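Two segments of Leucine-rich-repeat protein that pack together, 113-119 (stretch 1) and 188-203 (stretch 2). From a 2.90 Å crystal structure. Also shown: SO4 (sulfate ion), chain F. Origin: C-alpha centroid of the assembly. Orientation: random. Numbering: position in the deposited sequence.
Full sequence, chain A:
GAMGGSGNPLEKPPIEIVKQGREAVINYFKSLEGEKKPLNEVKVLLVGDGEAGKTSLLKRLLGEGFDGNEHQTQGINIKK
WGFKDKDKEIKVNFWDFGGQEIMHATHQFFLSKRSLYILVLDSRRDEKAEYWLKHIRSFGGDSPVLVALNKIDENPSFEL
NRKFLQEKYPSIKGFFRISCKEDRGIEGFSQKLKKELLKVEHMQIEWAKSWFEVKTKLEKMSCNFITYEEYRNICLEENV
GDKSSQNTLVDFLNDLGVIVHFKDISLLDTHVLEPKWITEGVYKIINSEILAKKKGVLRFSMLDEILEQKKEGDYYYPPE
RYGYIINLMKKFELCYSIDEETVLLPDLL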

# COMPACT_ATOMS: atom_id res chain seq x y z
N LYS A 113 -1.58 2.58 -8.49
CA LYS A 113 -0.87 2.93 -9.72
C LYS A 113 0.15 4.03 -9.44
O LYS A 113 0.22 4.57 -8.34
CB LYS A 113 -1.86 3.39 -10.80
CG LYS A 113 -2.84 2.32 -11.25
CD LYS A 113 -3.62 2.76 -12.48
CE LYS A 113 -4.49 1.65 -13.03
NZ LYS A 113 -5.64 1.32 -12.14
N ARG A 114 0.95 4.34 -10.46
CA ARG A 114 2.01 5.35 -10.36
C ARG A 114 2.90 5.10 -9.14
O ARG A 114 3.16 6.00 -8.34
CB ARG A 114 1.42 6.76 -10.33
CG ARG A 114 0.63 7.11 -11.58
CD ARG A 114 0.15 8.55 -11.56
NE ARG A 114 -0.90 8.77 -10.57
CZ ARG A 114 -1.52 9.94 -10.36
NH1 ARG A 114 -1.20 11.01 -11.08
NH2 ARG A 114 -2.47 10.03 -9.44
N SER A 115 3.34 3.85 -9.00
CA SER A 115 4.15 3.41 -7.87
C SER A 115 5.28 2.52 -8.39
O SER A 115 5.50 2.44 -9.59
CB SER A 115 3.27 2.64 -6.88
OG SER A 115 2.14 3.41 -6.49
N LEU A 116 6.00 1.88 -7.47
CA LEU A 116 7.00 0.87 -7.84
C LEU A 116 6.79 -0.39 -6.99
O LEU A 116 6.49 -0.30 -5.80
CB LEU A 116 8.42 1.41 -7.66
CG LEU A 116 9.55 0.54 -8.23
CD1 LEU A 116 10.62 1.39 -8.88
CD2 LEU A 116 10.16 -0.37 -7.16
N TYR A 117 6.96 -1.55 -7.62
CA TYR A 117 6.73 -2.83 -6.96
C TYR A 117 8.01 -3.64 -6.85
O TYR A 117 8.80 -3.70 -7.79
CB TYR A 117 5.67 -3.63 -7.71
CG TYR A 117 4.27 -3.11 -7.52
CD1 TYR A 117 3.80 -2.02 -8.24
CD2 TYR A 117 3.40 -3.71 -6.60
CE1 TYR A 117 2.52 -1.53 -8.06
CE2 TYR A 117 2.12 -3.23 -6.42
CZ TYR A 117 1.68 -2.14 -7.15
OH TYR A 117 0.40 -1.67 -6.96
N ILE A 118 8.21 -4.26 -5.69
CA ILE A 118 9.30 -5.21 -5.47
C ILE A 118 8.69 -6.57 -5.14
O ILE A 118 8.15 -6.77 -4.05
CB ILE A 118 10.24 -4.74 -4.34
CG1 ILE A 118 10.93 -3.43 -4.73
CG2 ILE A 118 11.28 -5.81 -4.04
CD1 ILE A 118 11.68 -2.76 -3.60
N LEU A 119 8.78 -7.49 -6.10
CA LEU A 119 8.25 -8.85 -5.93
C LEU A 119 9.33 -9.77 -5.36
O LEU A 119 10.31 -10.07 -6.04
CB LEU A 119 7.74 -9.40 -7.27
CG LEU A 119 7.23 -10.84 -7.29
CD1 LEU A 119 6.13 -11.06 -6.25
CD2 LEU A 119 6.72 -11.19 -8.68
N GLY A 188 23.85 -4.79 -5.93
CA GLY A 188 23.40 -4.78 -7.33
C GLY A 188 21.92 -4.46 -7.46
O GLY A 188 21.51 -3.73 -8.36
N PHE A 189 21.12 -5.03 -6.56
CA PHE A 189 19.68 -4.77 -6.52
C PHE A 189 19.38 -3.32 -6.14
O PHE A 189 18.49 -2.69 -6.72
CB PHE A 189 19.00 -5.72 -5.53
CG PHE A 189 17.52 -5.49 -5.38
CD1 PHE A 189 16.62 -6.07 -6.27
CD2 PHE A 189 17.02 -4.69 -4.36
CE1 PHE A 189 15.26 -5.87 -6.14
CE2 PHE A 189 15.66 -4.48 -4.23
CZ PHE A 189 14.78 -5.07 -5.11
N SER A 190 20.12 -2.80 -5.16
CA SER A 190 19.94 -1.43 -4.68
C SER A 190 20.27 -0.39 -5.76
O SER A 190 19.61 0.65 -5.85
CB SER A 190 20.80 -1.18 -3.44
OG SER A 190 20.53 0.09 -2.88
N GLN A 191 21.29 -0.67 -6.57
CA GLN A 191 21.68 0.21 -7.67
C GLN A 191 20.60 0.28 -8.75
O GLN A 191 20.31 1.36 -9.27
CB GLN A 191 22.99 -0.27 -8.29
N LYS A 192 20.00 -0.86 -9.07
CA LYS A 192 18.90 -0.92 -10.04
C LYS A 192 17.63 -0.26 -9.50
O LYS A 192 16.88 0.35 -10.26
CB LYS A 192 18.61 -2.38 -10.44
CG LYS A 192 17.51 -2.56 -11.48
CD LYS A 192 17.86 -1.91 -12.81
CE LYS A 192 16.86 -2.30 -13.89
NZ LYS A 192 17.15 -1.63 -15.19
N LEU A 193 17.40 -0.39 -8.20
CA LEU A 193 16.25 0.24 -7.55
C LEU A 193 16.35 1.76 -7.65
O LEU A 193 15.40 2.42 -8.08
CB LEU A 193 16.16 -0.19 -6.08
CG LEU A 193 14.99 0.38 -5.26
CD1 LEU A 193 13.65 0.00 -5.86
CD2 LEU A 193 15.08 -0.11 -3.82
N LYS A 194 17.50 2.30 -7.26
CA LYS A 194 17.76 3.74 -7.35
C LYS A 194 17.58 4.26 -8.78
O LYS A 194 17.01 5.33 -8.99
CB LYS A 194 19.18 4.07 -6.87
CG LYS A 194 19.38 3.94 -5.37
CD LYS A 194 20.86 3.99 -5.01
CE LYS A 194 21.10 3.76 -3.53
NZ LYS A 194 20.75 4.95 -2.70
N LYS A 195 18.06 3.49 -9.75
CA LYS A 195 18.01 3.90 -11.16
C LYS A 195 16.59 3.90 -11.70
O LYS A 195 16.19 4.84 -12.39
CB LYS A 195 18.91 2.99 -12.01
CG LYS A 195 19.08 3.45 -13.45
CD LYS A 195 20.48 3.16 -13.99
CE LYS A 195 20.73 1.68 -14.19
NZ LYS A 195 20.05 1.13 -15.39
N GLU A 196 15.82 2.86 -11.38
CA GLU A 196 14.43 2.75 -11.84
C GLU A 196 13.48 3.70 -11.10
O GLU A 196 12.46 4.10 -11.64
CB GLU A 196 13.94 1.30 -11.71
CG GLU A 196 14.62 0.33 -12.67
CD GLU A 196 14.34 0.63 -14.13
OE1 GLU A 196 13.25 1.14 -14.46
OE2 GLU A 196 15.23 0.37 -14.97
N LEU A 197 13.83 4.05 -9.86
CA LEU A 197 13.05 5.02 -9.08
C LEU A 197 13.08 6.41 -9.71
O LEU A 197 12.09 7.14 -9.67
CB LEU A 197 13.56 5.10 -7.63
CG LEU A 197 13.04 4.03 -6.67
CD1 LEU A 197 13.88 3.99 -5.40
CD2 LEU A 197 11.57 4.26 -6.32
N LEU A 198 14.22 6.78 -10.29
CA LEU A 198 14.36 8.06 -10.99
C LEU A 198 13.57 8.11 -12.29
O LEU A 198 13.15 9.19 -12.72
CB LEU A 198 15.84 8.34 -11.28
CG LEU A 198 16.76 8.50 -10.07
CD1 LEU A 198 18.22 8.36 -10.48
CD2 LEU A 198 16.52 9.84 -9.38
N LYS A 199 13.35 6.95 -12.91
CA LYS A 199 12.71 6.86 -14.22
C LYS A 199 11.18 6.73 -14.19
O LYS A 199 10.55 6.62 -15.25
CB LYS A 199 13.30 5.69 -15.01
CG LYS A 199 14.77 5.86 -15.36
CD LYS A 199 15.38 4.57 -15.91
CE LYS A 199 14.81 4.22 -17.28
NZ LYS A 199 15.50 3.05 -17.89
N VAL A 200 10.57 6.73 -13.00
CA VAL A 200 9.11 6.63 -12.89
C VAL A 200 8.46 7.89 -13.47
O VAL A 200 9.02 8.98 -13.38
CB VAL A 200 8.62 6.40 -11.44
CG1 VAL A 200 9.20 5.11 -10.88
CG2 VAL A 200 8.96 7.58 -10.54
N GLU A 201 7.27 7.72 -14.06
CA GLU A 201 6.63 8.79 -14.85
C GLU A 201 6.34 10.06 -14.07
O GLU A 201 6.48 11.16 -14.61
CB GLU A 201 5.35 8.27 -15.50
CG GLU A 201 5.58 7.25 -16.61
CD GLU A 201 4.41 7.13 -17.57
OE1 GLU A 201 3.92 5.99 -17.78
OE2 GLU A 201 3.97 8.16 -18.11
N HIS A 202 5.94 9.93 -12.81
CA HIS A 202 5.56 11.09 -11.99
C HIS A 202 6.72 11.68 -11.18
O HIS A 202 6.50 12.49 -10.27
CB HIS A 202 4.37 10.74 -11.08
CG HIS A 202 4.75 9.97 -9.85
ND1 HIS A 202 5.00 8.61 -9.87
CD2 HIS A 202 4.90 10.36 -8.56
CE1 HIS A 202 5.30 8.20 -8.66
NE2 HIS A 202 5.25 9.24 -7.84
N MET A 203 7.94 11.30 -11.53
CA MET A 203 9.14 11.88 -10.91
C MET A 203 9.43 13.25 -11.53
O MET A 203 9.88 14.17 -10.84
CB MET A 203 10.35 10.95 -11.10
CG MET A 203 11.28 10.91 -9.90
SD MET A 203 10.49 10.12 -8.49
CE MET A 203 11.73 10.38 -7.22
S SO4 F . 20.88 -2.64 -15.82
O1 SO4 F . 22.14 -1.97 -16.20
O2 SO4 F . 20.39 -3.46 -16.94
O3 SO4 F . 21.11 -3.50 -14.64
O4 SO4 F . 19.87 -1.61 -15.49

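The strand carrying Leu116 and Ile118 and the helix carrying Phe189, Leu193 and Leu197 run nearly antiparallel, at 155°, with their axes 10.3 Å apart at closest approach. That spacing is filled by apolar side chains; no hydrogen bond or salt bridge crosses between the stretches, so packing does the work.

Leu116 gives up the most surface, 80 Å². Its CA-to-CB bond points toward the helix. Leu116 CD2 makes the closest contact with Leu193, 3.7 Å from its CD1, and Leu116 CD1 lies 4.0 Å from CD2 of Leu197 and 4.5 Å from CG1 of Val200. A forked leucine thus touches successive helical turns and the loop that follows. Leu193 and Leu197, four residues apart, leave the helix sideways, but their ends come nearer and meet it.

Ile118 repeats the pattern two residues on, as strand alternation requires: Tyr117 between them makes no contact here. Ile118 CD1 sits 4.1 Å from Leu193 CD1, and Ile118 CG2 is 3.7 Å from Phe189 CZ, at the tip of a ring that extends from the helix with chi1 t. Leu193 is therefore shared by both strand residues. Beta-branched isoleucine suits an extended backbone, and the long phenylalanine reaches across where the backbones are farther apart.

At the other end the chemistry changes. His202, chi1 p, covers 53 Å² and brings its CE1 to 3.1 Å from the backbone O of Arg114, a close approach of a ring carbon to a carbonyl oxygen, not counted as a hydrogen bond. The CA-to-CB bond of Arg114 points sideways, and its NE and NH2 are hydrogen-bonded elsewhere in the structure.

Glu196 starts toward the strand, but its end leads away to a salt bridge on its own helix, OE2 to Lys192 NZ at 2.8 Å. The NZ atoms of Lys192 and Lys195 each hydrogen-bond sulfate O4 at 2.7 Å.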